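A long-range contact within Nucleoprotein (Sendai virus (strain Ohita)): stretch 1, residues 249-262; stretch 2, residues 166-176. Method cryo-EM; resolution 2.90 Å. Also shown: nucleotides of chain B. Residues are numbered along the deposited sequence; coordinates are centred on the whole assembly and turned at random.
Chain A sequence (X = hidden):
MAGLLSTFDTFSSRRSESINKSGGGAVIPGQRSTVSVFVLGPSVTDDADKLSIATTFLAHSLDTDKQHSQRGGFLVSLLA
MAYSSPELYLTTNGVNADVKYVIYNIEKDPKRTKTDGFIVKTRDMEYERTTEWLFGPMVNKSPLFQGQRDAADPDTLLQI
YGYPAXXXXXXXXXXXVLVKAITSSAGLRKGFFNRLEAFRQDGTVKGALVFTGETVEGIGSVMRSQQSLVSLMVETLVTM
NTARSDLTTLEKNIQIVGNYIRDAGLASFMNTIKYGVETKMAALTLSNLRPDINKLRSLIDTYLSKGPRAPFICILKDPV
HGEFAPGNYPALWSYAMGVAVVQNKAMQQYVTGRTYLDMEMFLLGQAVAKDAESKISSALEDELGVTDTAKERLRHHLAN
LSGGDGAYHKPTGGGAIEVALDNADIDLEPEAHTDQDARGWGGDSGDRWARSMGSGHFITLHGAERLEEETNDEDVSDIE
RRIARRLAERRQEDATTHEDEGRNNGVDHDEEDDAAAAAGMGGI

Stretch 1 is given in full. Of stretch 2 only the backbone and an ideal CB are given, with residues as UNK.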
ATOM      1  N   THR A 249      -7.197  15.005  10.836  1.00  6.69           N
ATOM      2  CA  THR A 249      -5.792  15.033  10.439  1.00  6.69           C
ATOM      3  C   THR A 249      -5.268  13.624  10.205  1.00  6.69           C
ATOM      4  O   THR A 249      -4.561  13.367   9.225  1.00  6.69           O
ATOM      5  CB  THR A 249      -4.956  15.741  11.505  1.00  6.69           C
ATOM      6  OG1 THR A 249      -5.393  17.095  11.635  1.00  6.69           O
ATOM      7  CG2 THR A 249      -3.494  15.735  11.132  1.00  6.69           C
ATOM      8  N   LEU A 250      -5.626  12.695  11.087  1.00  6.06           N
ATOM      9  CA  LEU A 250      -5.195  11.316  10.923  1.00  6.06           C
ATOM     10  C   LEU A 250      -5.827  10.680   9.695  1.00  6.06           C
ATOM     11  O   LEU A 250      -5.157   9.954   8.962  1.00  6.06           O
ATOM     12  CB  LEU A 250      -5.529  10.516  12.175  1.00  6.06           C
ATOM     13  CG  LEU A 250      -5.001   9.090  12.270  1.00  6.06           C
ATOM     14  CD1 LEU A 250      -3.618   8.977  11.669  1.00  6.06           C
ATOM     15  CD2 LEU A 250      -4.977   8.684  13.715  1.00  6.06           C
ATOM     16  N   GLU A 251      -7.110  10.933   9.452  1.00  7.55           N
ATOM     17  CA  GLU A 251      -7.747  10.361   8.274  1.00  7.55           C
ATOM     18  C   GLU A 251      -7.191  10.971   6.997  1.00  7.55           C
ATOM     19  O   GLU A 251      -7.024  10.273   5.992  1.00  7.55           O
ATOM     20  CB  GLU A 251      -9.256  10.552   8.350  1.00  7.55           C
ATOM     21  CG  GLU A 251      -9.891   9.922   9.563  1.00  7.55           C
ATOM     22  CD  GLU A 251     -11.354  10.272   9.697  1.00  7.55           C
ATOM     23  OE1 GLU A 251     -11.942  10.761   8.714  1.00  7.55           O
ATOM     24  OE2 GLU A 251     -11.921  10.063  10.787  1.00  7.55           O
ATOM     25  N   LYS A 252      -6.886  12.270   7.019  1.00  5.38           N
ATOM     26  CA  LYS A 252      -6.232  12.899   5.877  1.00  5.38           C
ATOM     27  C   LYS A 252      -4.878  12.267   5.604  1.00  5.38           C
ATOM     28  O   LYS A 252      -4.538  11.976   4.453  1.00  5.38           O
ATOM     29  CB  LYS A 252      -6.066  14.397   6.126  1.00  5.38           C
ATOM     30  CG  LYS A 252      -7.307  15.243   5.918  1.00  5.38           C
ATOM     31  CD  LYS A 252      -7.099  16.605   6.545  1.00  5.38           C
ATOM     32  CE  LYS A 252      -8.304  17.493   6.396  1.00  5.38           C
ATOM     33  NZ  LYS A 252      -8.354  18.161   5.071  1.00  5.38           N
ATOM     34  N   ASN A 253      -4.088  12.047   6.650  1.00  4.16           N
ATOM     35  CA  ASN A 253      -2.770  11.457   6.460  1.00  4.16           C
ATOM     36  C   ASN A 253      -2.859   9.998   6.045  1.00  4.16           C
ATOM     37  O   ASN A 253      -2.013   9.517   5.287  1.00  4.16           O
ATOM     38  CB  ASN A 253      -1.960  11.595   7.734  1.00  4.16           C
ATOM     39  CG  ASN A 253      -1.603  13.011   8.036  1.00  4.16           C
ATOM     40  OD1 ASN A 253      -1.359  13.801   7.136  1.00  4.16           O
ATOM     41  ND2 ASN A 253      -1.561  13.346   9.309  1.00  4.16           N
ATOM     42  N   ILE A 254      -3.868   9.284   6.535  1.00  3.71           N
ATOM     43  CA  ILE A 254      -4.107   7.913   6.108  1.00  3.71           C
ATOM     44  C   ILE A 254      -4.479   7.883   4.636  1.00  3.71           C
ATOM     45  O   ILE A 254      -4.080   6.977   3.904  1.00  3.71           O
ATOM     46  CB  ILE A 254      -5.192   7.268   6.991  1.00  3.71           C
ATOM     47  CG1 ILE A 254      -4.602   6.848   8.328  1.00  3.71           C
ATOM     48  CG2 ILE A 254      -5.823   6.084   6.310  1.00  3.71           C
ATOM     49  CD1 ILE A 254      -5.632   6.551   9.364  1.00  3.71           C
ATOM     50  N   GLN A 255      -5.227   8.883   4.172  1.00  4.04           N
ATOM     51  CA  GLN A 255      -5.541   8.960   2.751  1.00  4.04           C
ATOM     52  C   GLN A 255      -4.312   9.289   1.920  1.00  4.04           C
ATOM     53  O   GLN A 255      -4.183   8.809   0.793  1.00  4.04           O
ATOM     54  CB  GLN A 255      -6.633   9.992   2.507  1.00  4.04           C
ATOM     55  CG  GLN A 255      -8.000   9.543   2.931  1.00  4.04           C
ATOM     56  CD  GLN A 255      -8.500   8.366   2.132  1.00  4.04           C
ATOM     57  OE1 GLN A 255      -8.722   8.468   0.933  1.00  4.04           O
ATOM     58  NE2 GLN A 255      -8.694   7.242   2.798  1.00  4.04           N
ATOM     59  N   ILE A 256      -3.402  10.098   2.453  1.00  2.82           N
ATOM     60  CA  ILE A 256      -2.126  10.338   1.782  1.00  2.82           C
ATOM     61  C   ILE A 256      -1.343   9.033   1.643  1.00  2.82           C
ATOM     62  O   ILE A 256      -0.912   8.641   0.544  1.00  2.82           O
ATOM     63  CB  ILE A 256      -1.328  11.403   2.555  1.00  2.82           C
ATOM     64  CG1 ILE A 256      -2.051  12.747   2.492  1.00  2.82           C
ATOM     65  CG2 ILE A 256       0.080  11.520   2.027  1.00  2.82           C
ATOM     66  CD1 ILE A 256      -1.619  13.722   3.535  1.00  2.82           C
ATOM     67  N   VAL A 257      -1.157   8.335   2.760  1.00  2.27           N
ATOM     68  CA  VAL A 257      -0.438   7.068   2.744  1.00  2.27           C
ATOM     69  C   VAL A 257      -1.124   6.072   1.819  1.00  2.27           C
ATOM     70  O   VAL A 257      -0.464   5.284   1.142  1.00  2.27           O
ATOM     71  CB  VAL A 257      -0.305   6.515   4.172  1.00  2.27           C
ATOM     72  CG1 VAL A 257       0.255   5.134   4.129  1.00  2.27           C
ATOM     73  CG2 VAL A 257       0.586   7.397   5.000  1.00  2.27           C
ATOM     74  N   GLY A 258      -2.453   6.089   1.772  1.00  1.77           N
ATOM     75  CA  GLY A 258      -3.165   5.159   0.922  1.00  1.77           C
ATOM     76  C   GLY A 258      -3.057   5.499  -0.543  1.00  1.77           C
ATOM     77  O   GLY A 258      -3.076   4.608  -1.391  1.00  1.77           O
ATOM     78  N   ASN A 259      -2.973   6.786  -0.863  1.00  1.64           N
ATOM     79  CA  ASN A 259      -2.588   7.199  -2.203  1.00  1.64           C
ATOM     80  C   ASN A 259      -1.230   6.630  -2.568  1.00  1.64           C
ATOM     81  O   ASN A 259      -0.960   6.359  -3.741  1.00  1.64           O
ATOM     82  CB  ASN A 259      -2.609   8.728  -2.278  1.00  1.64           C
ATOM     83  CG  ASN A 259      -1.818   9.280  -3.441  1.00  1.64           C
ATOM     84  OD1 ASN A 259      -2.297   9.312  -4.574  1.00  1.64           O
ATOM     85  ND2 ASN A 259      -0.605   9.744  -3.164  1.00  1.64           N
ATOM     86  N   TYR A 260      -0.365   6.431  -1.575  1.00  1.92           N
ATOM     87  CA  TYR A 260       0.882   5.707  -1.838  1.00  1.92           C
ATOM     88  C   TYR A 260       0.696   4.193  -1.898  1.00  1.92           C
ATOM     89  O   TYR A 260       1.479   3.507  -2.555  1.00  1.92           O
ATOM     90  CB  TYR A 260       1.929   6.040  -0.786  1.00  1.92           C
ATOM     91  CG  TYR A 260       2.498   7.412  -0.938  1.00  1.92           C
ATOM     92  CD1 TYR A 260       3.336   7.721  -1.988  1.00  1.92           C
ATOM     93  CD2 TYR A 260       2.186   8.406  -0.035  1.00  1.92           C
ATOM     94  CE1 TYR A 260       3.849   8.977  -2.128  1.00  1.92           C
ATOM     95  CE2 TYR A 260       2.692   9.662  -0.172  1.00  1.92           C
ATOM     96  CZ  TYR A 260       3.525   9.943  -1.215  1.00  1.92           C
ATOM     97  OH  TYR A 260       4.031  11.204  -1.333  1.00  1.92           O
ATOM     98  N   ILE A 261      -0.309   3.654  -1.208  1.00  1.64           N
ATOM     99  CA  ILE A 261      -0.576   2.219  -1.218  1.00  1.64           C
ATOM    100  C   ILE A 261      -1.346   1.799  -2.459  1.00  1.64           C
ATOM    101  O   ILE A 261      -1.265   0.638  -2.868  1.00  1.64           O
ATOM    102  CB  ILE A 261      -1.348   1.813   0.051  1.00  1.64           C
ATOM    103  CG1 ILE A 261      -0.533   2.126   1.300  1.00  1.64           C
ATOM    104  CG2 ILE A 261      -1.687   0.346   0.063  1.00  1.64           C
ATOM    105  CD1 ILE A 261      -1.312   1.987   2.563  1.00  1.64           C
ATOM    106  N   ARG A 262      -2.085   2.714  -3.073  1.00  0.97           N
ATOM    107  CA  ARG A 262      -2.858   2.388  -4.260  1.00  0.97           C
ATOM    108  C   ARG A 262      -1.970   1.787  -5.339  1.00  0.97           C
ATOM    109  O   ARG A 262      -0.872   2.276  -5.609  1.00  0.97           O
ATOM    110  CB  ARG A 262      -3.546   3.638  -4.793  1.00  0.97           C
ATOM    111  CG  ARG A 262      -4.768   4.052  -4.027  1.00  0.97           C
ATOM    112  CD  ARG A 262      -5.209   5.405  -4.482  1.00  0.97           C
ATOM    113  NE  ARG A 262      -6.481   5.825  -3.913  1.00  0.97           N
ATOM    114  CZ  ARG A 262      -7.187   6.844  -4.388  1.00  0.97           C
ATOM    115  NH1 ARG A 262      -6.737   7.524  -5.429  1.00  0.97           N
ATOM    116  NH2 ARG A 262      -8.341   7.183  -3.835  1.00  0.97           N
ATOM    117  N   UNK A 166       0.072  12.683  18.530  1.00 11.99           N
ATOM    118  CA  UNK A 166       0.995  11.584  18.793  1.00 11.99           C
ATOM    119  C   UNK A 166       0.436  10.262  18.280  1.00 11.99           C
ATOM    120  O   UNK A 166       1.140   9.479  17.621  1.00 11.99           O
ATOM    121  CB  UNK A 166       1.291  11.484  20.291  1.00 11.99           C
ATOM    122  N   UNK A 167      -0.831   9.991  18.586  1.00  7.71           N
ATOM    123  CA  UNK A 167      -1.486   8.802  18.066  1.00  7.71           C
ATOM    124  C   UNK A 167      -1.500   8.805  16.546  1.00  7.71           C
ATOM    125  O   UNK A 167      -1.320   7.758  15.916  1.00  7.71           O
ATOM    126  CB  UNK A 167      -2.914   8.700  18.607  1.00  7.71           C
ATOM    127  N   UNK A 168      -1.708   9.971  15.936  1.00  6.52           N
ATOM    128  CA  UNK A 168      -1.660  10.056  14.493  1.00  6.52           C
ATOM    129  C   UNK A 168      -0.284   9.759  13.943  1.00  6.52           C
ATOM    130  O   UNK A 168      -0.157   9.118  12.905  1.00  6.52           O
ATOM    131  CB  UNK A 168      -2.112  11.444  14.035  1.00  6.52           C
ATOM    132  N   UNK A 169       0.762  10.218  14.627  1.00  6.32           N
ATOM    133  CA  UNK A 169       2.116   9.854  14.225  1.00  6.32           C
ATOM    134  C   UNK A 169       2.282   8.342  14.186  1.00  6.32           C
ATOM    135  O   UNK A 169       2.706   7.774  13.171  1.00  6.32           O
ATOM    136  CB  UNK A 169       3.142  10.473  15.176  1.00  6.32           C
ATOM    137  N   UNK A 170       1.912   7.672  15.277  1.00  5.77           N
ATOM    138  CA  UNK A 170       2.102   6.222  15.361  1.00  5.77           C
ATOM    139  C   UNK A 170       1.291   5.504  14.283  1.00  5.77           C
ATOM    140  O   UNK A 170       1.796   4.621  13.574  1.00  5.77           O
ATOM    141  CB  UNK A 170       1.705   5.710  16.747  1.00  5.77           C
ATOM    142  N   UNK A 171       0.022   5.875  14.139  1.00  4.98           N
ATOM    143  CA  UNK A 171      -0.856   5.168  13.216  1.00  4.98           C
ATOM    144  C   UNK A 171      -0.455   5.440  11.772  1.00  4.98           C
ATOM    145  O   UNK A 171      -0.454   4.531  10.931  1.00  4.98           O
ATOM    146  CB  UNK A 171      -2.313   5.574  13.446  1.00  4.98           C
ATOM    147  N   UNK A 172      -0.105   6.688  11.463  1.00  4.52           N
ATOM    148  CA  UNK A 172       0.395   7.032  10.142  1.00  4.52           C
ATOM    149  C   UNK A 172       1.620   6.206   9.810  1.00  4.52           C
ATOM    150  O   UNK A 172       1.805   5.783   8.668  1.00  4.52           O
ATOM    151  CB  UNK A 172       0.720   8.525  10.057  1.00  4.52           C
ATOM    152  N   UNK A 173       2.471   5.949  10.801  1.00  4.96           N
ATOM    153  CA  UNK A 173       3.656   5.155  10.521  1.00  4.96           C
ATOM    154  C   UNK A 173       3.316   3.694  10.282  1.00  4.96           C
ATOM    155  O   UNK A 173       3.966   3.035   9.467  1.00  4.96           O
ATOM    156  CB  UNK A 173       4.655   5.275  11.674  1.00  4.96           C
ATOM    157  N   UNK A 174       2.309   3.170  10.973  1.00  4.36           N
ATOM    158  CA  UNK A 174       1.849   1.815  10.667  1.00  4.36           C
ATOM    159  C   UNK A 174       1.370   1.731   9.220  1.00  4.36           C
ATOM    160  O   UNK A 174       1.686   0.784   8.483  1.00  4.36           O
ATOM    161  CB  UNK A 174       0.729   1.397  11.622  1.00  4.36           C
ATOM    162  N   UNK A 175       0.630   2.742   8.778  1.00  3.82           N
ATOM    163  CA  UNK A 175       0.179   2.763   7.390  1.00  3.82           C
ATOM    164  C   UNK A 175       1.350   2.894   6.417  1.00  3.82           C
ATOM    165  O   UNK A 175       1.360   2.272   5.343  1.00  3.82           O
ATOM    166  CB  UNK A 175      -0.809   3.912   7.176  1.00  3.82           C
ATOM    167  N   UNK A 176       2.345   3.705   6.770  1.00  3.59           N
ATOM    168  CA  UNK A 176       3.525   3.841   5.928  1.00  3.59           C
ATOM    169  C   UNK A 176       4.233   2.504   5.800  1.00  3.59           C
ATOM    170  O   UNK A 176       4.788   2.175   4.746  1.00  3.59           O
ATOM    171  CB  UNK A 176       4.476   4.898   6.493  1.00  3.59           C
TER
ATOM    172  P     U B   6      10.352   9.049  -4.413  1.00  0.00           P
ATOM    173  OP1   U B   6      11.348  10.057  -4.016  1.00  0.00           O
ATOM    174  OP2   U B   6      10.171   7.852  -3.581  1.00  0.00           O
ATOM    175  O5'   U B   6       8.945   9.763  -4.566  1.00  0.00           O
ATOM    176  C5'   U B   6       8.733  10.773  -5.538  1.00  0.00           C
ATOM    177  C4'   U B   6       7.267  11.014  -5.762  1.00  0.00           C
ATOM    178  O4'   U B   6       6.704   9.924  -6.532  1.00  0.00           O
ATOM    179  C3'   U B   6       6.402  11.056  -4.519  1.00  0.00           C
ATOM    180  O3'   U B   6       6.490  12.277  -3.793  1.00  0.00           O
ATOM    181  C2'   U B   6       5.021  10.747  -5.082  1.00  0.00           C
ATOM    182  O2'   U B   6       4.470  11.885  -5.724  1.00  0.00           O
ATOM    183  C1'   U B   6       5.361   9.713  -6.157  1.00  0.00           C
ATOM    184  N1    U B   6       5.190   8.323  -5.663  1.00  0.00           N
ATOM    185  C2    U B   6       3.946   7.740  -5.803  1.00  0.00           C
ATOM    186  O2    U B   6       3.006   8.294  -6.322  1.00  0.00           O
ATOM    187  N3    U B   6       3.814   6.476  -5.319  1.00  0.00           N
ATOM    188  C4    U B   6       4.786   5.739  -4.704  1.00  0.00           C
ATOM    189  O4    U B   6       4.512   4.608  -4.319  1.00  0.00           O
ATOM    190  C5    U B   6       6.046   6.401  -4.586  1.00  0.00           C
ATOM    191  C6    U B   6       6.200   7.633  -5.054  1.00  0.00           C

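Stretch 2 is a helix running nearly parallel to the helix of residues 249-261, with 12° between their directions and 9.4 Å between their axes at closest approach. No hydrogen bond crosses the contact, so apolar side chains and close backbone packing hold it together.

At position 166 the ideal CB has nothing of stretch 1 within 5.5 Å, and many residues would suit; it is Cys166. At 167 CA-to-CB points sideways and the ideal CB is 5.3 Å from Leu250 CD2, so stretch 1 asks little of this side chain, and an aliphatic residue is one of several that would do. Leu167 touches stretch 1 through its backbone, O lying 4.4 Å from Leu250 CD2, while its side chain stays 4.9 Å or more away.

Position 168 points toward stretch 1, and its ideal CB would lie only 3.7 Å from Leu250 CD1. Little room remains beyond a CB, which favours glycine or alanine. The residue is Gly168, whose CA lies 3.6 Å from Leu250 CD1; the CA atoms of Leu250 and Gly168 are only 5.2 Å apart. Leu250 thereby fits as a knob among Leu167, Gly168 and positions 171 and 172.

Positions 169 and 170 point away and leave the choice open; they are Ala169 and Ile170.

At 171 the CB again points toward stretch 1, with Leu250 CD1 4.1 Å and Ile254 CD1 5.4 Å from its ideal CB. A branched or longer aliphatic chain would suit this greasy site. Ile171 places CD1 3.7 Å from Leu250 CD2 and CG2 4.2 Å from Ile254 CD1.

Position 172 points sideways, its ideal CB 4.6 Å from Leu250 CD1 and 4.7 Å from Asn253 CB. A compact apolar residue such as valine, alanine or isoleucine would fit. Val172 CG2 packs 3.6 Å from Leu250 CD1 and 3.4 Å from Asn253 CB.

Position 173 points away and 174 is out of reach, so stretch 1 constrains neither. Gln173 makes a weak hydrogen bond from NE2 to Ala169 O, at 3.4 Å; the other residue is Val174.

At 175 the CB points toward stretch 1 and is tight, 3.5 Å from Val257 CG1, with Ile254 and Ile261 also nearby. A large apolar chain, aliphatic or aromatic, could spread over these groups. Trp175 lays the face of its indole against Ile254: Ile254 CG2 sits 3.6 Å from the centroid of the six-membered ring of Trp175, almost on its normal, a CH-pi contact, while Ile261 CD1 approaches the ring edge, 4.1 Å from Trp175 CE3; Val257 CG1 packs at its base, 3.5 Å from Trp175 CB and 3.3 Å from Trp175 O.

Position 176 points sideways, with Val257 CG1 4.8 Å from its ideal CB, a place for a β-branched or longer aliphatic residue. Ile176 brings CG1 to 3.7 Å from Val257 CG2.

Stretch 2, residues 166-176: CLGAIIVQVWI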
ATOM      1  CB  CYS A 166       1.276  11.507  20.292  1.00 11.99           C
ATOM      2  SG  CYS A 166       2.514  12.688  20.883  1.00 11.99           S
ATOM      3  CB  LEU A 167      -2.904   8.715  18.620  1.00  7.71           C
ATOM      4  CG  LEU A 167      -3.688   7.457  18.272  1.00  7.71           C
ATOM      5  CD1 LEU A 167      -3.191   6.279  19.077  1.00  7.71           C
ATOM      6  CD2 LEU A 167      -5.156   7.692  18.499  1.00  7.71           C
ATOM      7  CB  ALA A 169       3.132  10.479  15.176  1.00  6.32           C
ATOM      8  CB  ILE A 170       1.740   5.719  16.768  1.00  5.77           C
ATOM      9  CG1 ILE A 170       2.591   6.424  17.818  1.00  5.77           C
ATOM     10  CG2 ILE A 170       1.929   4.226  16.863  1.00  5.77           C
ATOM     11  CD1 ILE A 170       2.224   6.065  19.231  1.00  5.77           C
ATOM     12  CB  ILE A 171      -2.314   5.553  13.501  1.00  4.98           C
ATOM     13  CG1 ILE A 171      -2.719   5.012  14.868  1.00  4.98           C
ATOM     14  CG2 ILE A 171      -3.230   5.028  12.426  1.00  4.98           C
ATOM     15  CD1 ILE A 171      -4.061   5.446  15.314  1.00  4.98           C
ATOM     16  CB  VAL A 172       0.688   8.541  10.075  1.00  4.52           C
ATOM     17  CG1 VAL A 172       1.767   8.850   9.064  1.00  4.52           C
ATOM     18  CG2 VAL A 172      -0.557   9.272   9.721  1.00  4.52           C
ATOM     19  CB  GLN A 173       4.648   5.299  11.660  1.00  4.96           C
ATOM     20  CG  GLN A 173       5.283   6.641  11.713  1.00  4.96           C
ATOM     21  CD  GLN A 173       6.348   6.706  12.750  1.00  4.96           C
ATOM     22  OE1 GLN A 173       7.516   6.500  12.461  1.00  4.96           O
ATOM     23  NE2 GLN A 173       5.954   6.982  13.977  1.00  4.96           N
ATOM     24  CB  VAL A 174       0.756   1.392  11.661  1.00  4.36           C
ATOM     25  CG1 VAL A 174       0.194   0.038  11.295  1.00  4.36           C
ATOM     26  CG2 VAL A 174       1.308   1.373  13.066  1.00  4.36           C
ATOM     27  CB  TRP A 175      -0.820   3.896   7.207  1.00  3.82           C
ATOM     28  CG  TRP A 175      -2.139   3.615   7.818  1.00  3.82           C
ATOM     29  CD1 TRP A 175      -2.473   3.722   9.128  1.00  3.82           C
ATOM     30  CD2 TRP A 175      -3.311   3.170   7.144  1.00  3.82           C
ATOM     31  NE1 TRP A 175      -3.779   3.377   9.316  1.00  3.82           N
ATOM     32  CE2 TRP A 175      -4.319   3.031   8.110  1.00  3.82           C
ATOM     33  CE3 TRP A 175      -3.609   2.878   5.815  1.00  3.82           C
ATOM     34  CZ2 TRP A 175      -5.594   2.618   7.792  1.00  3.82           C
ATOM     35  CZ3 TRP A 175      -4.873   2.465   5.506  1.00  3.82           C
ATOM     36  CH2 TRP A 175      -5.852   2.346   6.485  1.00  3.82           C
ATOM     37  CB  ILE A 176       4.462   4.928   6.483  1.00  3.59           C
ATOM     38  CG1 ILE A 176       3.815   6.297   6.371  1.00  3.59           C
ATOM     39  CG2 ILE A 176       5.749   4.960   5.713  1.00  3.59           C
ATOM     40  CD1 ILE A 176       4.532   7.353   7.137  1.00  3.59           C
TER
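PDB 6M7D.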